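Local coordinates for putative signal recognition particle protein (Chaetomium thermophilum, PDB 5CK4), which binds GTP and GDP as an Arf-like GTPase, probably serving as the beta subunit of the signal recognition particle receptor at the endoplasmic reticulum membrane, at residues S211-L223 with E290-P303. Numbering follows the deposited sequence.
Sequences SIPVLIAANKQDL and EVEVMGGNVIGDGP. With GDP (guanosine-5'-diphosphate), chain C.
Val-214 N donates to Glu-290 O at 2.9 Å and starts a parallel ladder in which Val-214, Ile-216 and Ala-218 each bond through both N and O, ending where Gly-296 N reaches Ala-218 O. On the face carrying Val-214 and Ile-216, Ile-216 CD1 rests on Val-291 CG1 (3.7 Å) and also meets Val-293 CG2, beneath helix 180-201. On the other face Leu-215 CD1 lies against Met-294 CB (3.8 Å), next to helix 306-313. Beyond the strands, Gly-296 O accepts Gln-221 N, so the two loops stay joined as they reach the guanine of GDP.

Asp-222 can be followed outward. Its CB sits against the carbonyl oxygens of Asp-301 and Ile-299. With chi1 at 55°, CG stands between the backbone N and carbonyl carbon and approaches Ile-299 O (3.3 Å). OD1 accepts the N-H of GDP N1 at 2.7 Å in a nearly straight bond (173°), while OD2 accepts GDP N2 at a more bent angle. The loop after strand 291-295 binds the base's carbonyl oxygen: Val-298 N donates to GDP O6 (2.7 Å), with a weak second bond from Ile-299 N. Lys-220 runs its extended chain along one face of the base to bond GDP O4', its NZ also hydrogen-bonded to Gly-29 O and in a salt bridge with Asp-170, and Ile-299 CG1 and CD1 cover the base from the other side. Asn-219 ND2 hydrogen-bonds Ala-30 O, tying the end of strand 214-219 to the P-loop. Asn-219, Lys-220 and Asp-222 form the NKxD motif, which together with the loop after strand 291-295 makes the guanine-specificity pocket of small GTPases.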
loop_
_atom_site.group_PDB
_atom_site.type_symbol
_atom_site.label_atom_id
_atom_site.label_comp_id
_atom_site.label_asym_id
_atom_site.label_seq_id
_atom_site.Cartn_x
_atom_site.Cartn_y
_atom_site.Cartn_z
ATOM N N SER A 211 14.104 0.644 4.496
ATOM C CA SER A 211 12.705 0.614 4.898
ATOM C C SER A 211 11.791 0.997 3.748
ATOM O O SER A 211 12.128 1.852 2.929
ATOM C CB SER A 211 12.466 1.550 6.086
ATOM O OG SER A 211 13.001 0.994 7.273
ATOM N N ILE A 212 10.641 0.333 3.680
ATOM C CA ILE A 212 9.598 0.702 2.746
ATOM C C ILE A 212 8.299 0.827 3.538
ATOM O O ILE A 212 7.607 -0.160 3.759
ATOM C CB ILE A 212 9.456 -0.330 1.608
ATOM C CG1 ILE A 212 10.781 -0.476 0.853
ATOM C CG2 ILE A 212 8.361 0.088 0.622
ATOM C CD1 ILE A 212 10.759 -1.574 -0.195
ATOM N N PRO A 213 7.987 2.046 4.007
ATOM C CA PRO A 213 6.723 2.247 4.735
ATOM C C PRO A 213 5.480 2.063 3.862
ATOM O O PRO A 213 5.569 2.164 2.644
ATOM C CB PRO A 213 6.813 3.701 5.196
ATOM C CG PRO A 213 7.809 4.346 4.273
ATOM C CD PRO A 213 8.803 3.269 3.954
ATOM N N VAL A 214 4.331 1.813 4.488
ATOM C CA VAL A 214 3.107 1.533 3.743
ATOM C C VAL A 214 1.999 2.435 4.268
ATOM O O VAL A 214 1.663 2.395 5.457
ATOM C CB VAL A 214 2.659 0.055 3.892
ATOM C CG1 VAL A 214 1.340 -0.195 3.160
ATOM C CG2 VAL A 214 3.723 -0.883 3.345
ATOM N N LEU A 215 1.454 3.256 3.379
ATOM C CA LEU A 215 0.327 4.100 3.727
ATOM C C LEU A 215 -0.917 3.393 3.234
ATOM O O LEU A 215 -1.054 3.145 2.033
ATOM C CB LEU A 215 0.449 5.468 3.041
ATOM C CG LEU A 215 -0.737 6.408 3.265
ATOM C CD1 LEU A 215 -0.871 6.774 4.743
ATOM C CD2 LEU A 215 -0.570 7.669 2.421
ATOM N N ILE A 216 -1.816 3.052 4.147
ATOM C CA ILE A 216 -3.109 2.531 3.728
ATOM C C ILE A 216 -4.056 3.718 3.561
ATOM O O ILE A 216 -4.506 4.322 4.533
ATOM C CB ILE A 216 -3.664 1.487 4.708
ATOM C CG1 ILE A 216 -2.704 0.298 4.782
ATOM C CG2 ILE A 216 -5.061 1.027 4.240
ATOM C CD1 ILE A 216 -2.979 -0.675 5.904
ATOM N N ALA A 217 -4.313 4.063 2.306
ATOM C CA ALA A 217 -5.077 5.258 1.977
ATOM C C ALA A 217 -6.557 4.907 1.809
ATOM O O ALA A 217 -6.961 4.265 0.825
ATOM C CB ALA A 217 -4.507 5.905 0.716
ATOM N N ALA A 218 -7.355 5.294 2.802
ATOM C CA ALA A 218 -8.779 4.982 2.795
ATOM C C ALA A 218 -9.525 6.064 2.020
ATOM O O ALA A 218 -9.940 7.074 2.602
ATOM C CB ALA A 218 -9.307 4.855 4.242
ATOM N N ASN A 219 -9.671 5.833 0.711
ATOM C CA ASN A 219 -10.180 6.799 -0.260
ATOM C C ASN A 219 -11.709 6.946 -0.247
ATOM O O ASN A 219 -12.416 6.118 0.328
ATOM C CB ASN A 219 -9.729 6.395 -1.678
ATOM C CG ASN A 219 -9.886 7.519 -2.693
ATOM O OD1 ASN A 219 -9.836 8.695 -2.337
ATOM N ND2 ASN A 219 -10.078 7.159 -3.963
ATOM N N LYS A 220 -12.191 7.993 -0.928
ATOM C CA LYS A 220 -13.621 8.292 -1.111
ATOM C C LYS A 220 -14.306 8.745 0.183
ATOM O O LYS A 220 -15.490 8.481 0.382
ATOM C CB LYS A 220 -14.399 7.127 -1.793
ATOM C CG LYS A 220 -13.652 6.498 -3.008
ATOM C CD LYS A 220 -14.558 5.726 -3.948
ATOM C CE LYS A 220 -13.736 5.025 -5.040
ATOM N NZ LYS A 220 -14.604 4.230 -5.998
ATOM N N GLN A 221 -13.574 9.442 1.053
ATOM C CA GLN A 221 -14.173 9.975 2.283
ATOM C C GLN A 221 -15.198 11.100 2.037
ATOM O O GLN A 221 -15.869 11.546 2.967
ATOM C CB GLN A 221 -13.101 10.445 3.273
ATOM C CG GLN A 221 -12.229 9.329 3.823
ATOM C CD GLN A 221 -12.976 8.404 4.759
ATOM O OE1 GLN A 221 -13.867 8.826 5.487
ATOM N NE2 GLN A 221 -12.597 7.126 4.757
ATOM N N ASP A 222 -15.336 11.525 0.787
ATOM C CA ASP A 222 -16.380 12.479 0.417
ATOM C C ASP A 222 -17.758 11.816 0.493
ATOM O O ASP A 222 -18.760 12.482 0.702
ATOM C CB ASP A 222 -16.134 13.020 -0.990
ATOM C CG ASP A 222 -16.003 11.909 -2.031
ATOM O OD1 ASP A 222 -15.132 11.030 -1.855
ATOM O OD2 ASP A 222 -16.764 11.926 -3.024
ATOM N N LEU A 223 -17.798 10.496 0.323
ATOM C CA LEU A 223 -19.067 9.770 0.305
ATOM C C LEU A 223 -19.617 9.605 1.711
ATOM O O LEU A 223 -18.875 9.293 2.639
ATOM C CB LEU A 223 -18.889 8.397 -0.352
ATOM C CG LEU A 223 -18.518 8.436 -1.842
ATOM C CD1 LEU A 223 -18.287 7.016 -2.384
ATOM C CD2 LEU A 223 -19.597 9.124 -2.637
ATOM N N GLU A 290 6.716 0.520 8.949
ATOM C CA GLU A 290 5.719 1.467 9.426
ATOM C C GLU A 290 4.473 1.368 8.553
ATOM O O GLU A 290 4.556 1.525 7.344
ATOM C CB GLU A 290 6.279 2.886 9.423
ATOM C CG GLU A 290 5.375 3.887 10.114
ATOM C CD GLU A 290 5.942 5.294 10.085
ATOM O OE1 GLU A 290 7.052 5.482 9.540
ATOM O OE2 GLU A 290 5.276 6.205 10.616
ATOM N N VAL A 291 3.320 1.104 9.173
ATOM C CA VAL A 291 2.076 0.919 8.431
ATOM C C VAL A 291 1.023 1.806 9.070
ATOM O O VAL A 291 0.766 1.678 10.270
ATOM C CB VAL A 291 1.605 -0.564 8.426
ATOM C CG1 VAL A 291 0.341 -0.712 7.581
ATOM C CG2 VAL A 291 2.704 -1.474 7.864
ATOM N N GLU A 292 0.457 2.742 8.300
ATOM C CA GLU A 292 -0.521 3.693 8.867
ATOM C C GLU A 292 -1.771 3.807 7.985
ATOM O O GLU A 292 -1.682 3.809 6.756
ATOM C CB GLU A 292 0.114 5.086 9.063
ATOM C CG GLU A 292 -0.796 6.103 9.776
ATOM C CD GLU A 292 -0.091 7.403 10.154
ATOM O OE1 GLU A 292 1.150 7.395 10.335
ATOM O OE2 GLU A 292 -0.787 8.440 10.269
ATOM N N VAL A 293 -2.933 3.925 8.614
ATOM C CA VAL A 293 -4.182 4.061 7.875
ATOM C C VAL A 293 -4.576 5.535 7.913
ATOM O O VAL A 293 -4.557 6.164 8.978
ATOM C CB VAL A 293 -5.287 3.192 8.491
ATOM C CG1 VAL A 293 -6.613 3.364 7.742
ATOM C CG2 VAL A 293 -4.857 1.729 8.505
ATOM N N MET A 294 -4.911 6.103 6.763
ATOM C CA MET A 294 -5.223 7.542 6.712
ATOM C C MET A 294 -6.356 7.771 5.726
ATOM O O MET A 294 -6.315 7.263 4.606
ATOM C CB MET A 294 -3.989 8.348 6.294
ATOM C CG MET A 294 -4.210 9.881 6.261
ATOM S SD MET A 294 -2.685 10.791 5.942
ATOM C CE MET A 294 -1.581 10.019 7.133
ATOM N N GLY A 295 -7.377 8.513 6.142
ATOM C CA GLY A 295 -8.472 8.823 5.239
ATOM C C GLY A 295 -8.162 9.948 4.278
ATOM O O GLY A 295 -7.306 10.805 4.534
ATOM N N GLY A 296 -8.859 9.947 3.149
ATOM C CA GLY A 296 -8.753 11.037 2.195
ATOM C C GLY A 296 -9.731 10.863 1.052
ATOM O O GLY A 296 -10.547 9.937 1.064
ATOM N N ASN A 297 -9.654 11.756 0.070
ATOM C CA ASN A 297 -10.494 11.670 -1.117
ATOM C C ASN A 297 -9.849 12.399 -2.293
ATOM O O ASN A 297 -9.142 13.389 -2.109
ATOM C CB ASN A 297 -11.900 12.214 -0.820
ATOM C CG ASN A 297 -11.889 13.680 -0.421
ATOM O OD1 ASN A 297 -11.458 14.026 0.675
ATOM N ND2 ASN A 297 -12.359 14.547 -1.309
ATOM N N VAL A 298 -10.082 11.892 -3.499
ATOM C CA VAL A 298 -9.515 12.455 -4.714
ATOM C C VAL A 298 -10.472 13.466 -5.349
ATOM O O VAL A 298 -10.038 14.448 -5.952
ATOM C CB VAL A 298 -9.173 11.337 -5.731
ATOM C CG1 VAL A 298 -8.655 11.913 -7.030
ATOM C CG2 VAL A 298 -8.156 10.380 -5.139
ATOM N N ILE A 299 -11.774 13.227 -5.204
ATOM C CA ILE A 299 -12.780 14.141 -5.732
ATOM C C ILE A 299 -13.821 14.408 -4.656
ATOM O O ILE A 299 -13.838 13.723 -3.642
ATOM C CB ILE A 299 -13.467 13.586 -7.001
ATOM C CG1 ILE A 299 -14.364 12.404 -6.652
ATOM C CG2 ILE A 299 -12.435 13.169 -8.039
ATOM C CD1 ILE A 299 -15.104 11.834 -7.846
ATOM N N GLY A 300 -14.665 15.422 -4.859
ATOM C CA GLY A 300 -15.702 15.738 -3.886
ATOM C C GLY A 300 -15.211 16.543 -2.696
ATOM O O GLY A 300 -14.027 16.836 -2.581
ATOM N N ASP A 301 -16.131 16.913 -1.809
ATOM C CA ASP A 301 -15.792 17.670 -0.600
ATOM C C ASP A 301 -15.283 16.748 0.513
ATOM O O ASP A 301 -15.924 15.755 0.835
ATOM C CB ASP A 301 -17.023 18.402 -0.084
ATOM C CG ASP A 301 -17.483 19.489 -1.017
ATOM O OD1 ASP A 301 -16.622 20.113 -1.673
ATOM O OD2 ASP A 301 -18.711 19.718 -1.077
ATOM N N GLY A 302 -14.147 17.091 1.113
ATOM C CA GLY A 302 -13.575 16.267 2.160
ATOM C C GLY A 302 -12.156 16.665 2.510
ATOM O O GLY A 302 -11.710 17.745 2.135
ATOM N N PRO A 303 -11.438 15.785 3.228
ATOM C CA PRO A 303 -10.062 16.041 3.689
ATOM C C PRO A 303 -9.061 16.201 2.544
ATOM O O PRO A 303 -7.980 16.756 2.744
ATOM C CB PRO A 303 -9.696 14.768 4.470
ATOM C CG PRO A 303 -10.957 14.008 4.654
ATOM C CD PRO A 303 -11.919 14.443 3.599
HETATM P PB GDP C . -8.837 2.390 -10.330
HETATM O O1B GDP C . -7.754 2.922 -11.223
HETATM O O2B GDP C . -8.241 2.010 -8.983
HETATM O O3B GDP C . -9.518 1.162 -10.889
HETATM O O3A GDP C . -9.961 3.493 -10.027
HETATM P PA GDP C . -10.391 4.747 -10.951
HETATM O O1A GDP C . -9.339 5.811 -10.927
HETATM O O2A GDP C . -10.777 4.327 -12.347
HETATM O "O5'" GDP C . -11.646 5.181 -10.069
HETATM C "C5'" GDP C . -12.764 4.317 -9.955
HETATM C "C4'" GDP C . -14.000 5.185 -9.785
HETATM O "O4'" GDP C . -13.977 5.792 -8.491
HETATM C "C3'" GDP C . -14.047 6.322 -10.797
HETATM O "O3'" GDP C . -15.421 6.530 -11.129
HETATM C "C2'" GDP C . -13.556 7.529 -10.020
HETATM O "O2'" GDP C . -14.112 8.757 -10.485
HETATM C "C1'" GDP C . -14.072 7.215 -8.634
HETATM N N9 GDP C . -13.288 7.880 -7.572
HETATM C C8 GDP C . -11.945 7.924 -7.439
HETATM N N7 GDP C . -11.605 8.609 -6.312
HETATM C C5 GDP C . -12.747 8.980 -5.712
HETATM C C6 GDP C . -13.109 9.735 -4.504
HETATM O O6 GDP C . -12.209 10.168 -3.747
HETATM N N1 GDP C . -14.420 9.893 -4.239
HETATM C C2 GDP C . -15.395 9.424 -5.047
HETATM N N2 GDP C . -16.693 9.636 -4.723
HETATM N N3 GDP C . -15.132 8.728 -6.180
HETATM C C4 GDP C . -13.849 8.496 -6.548
#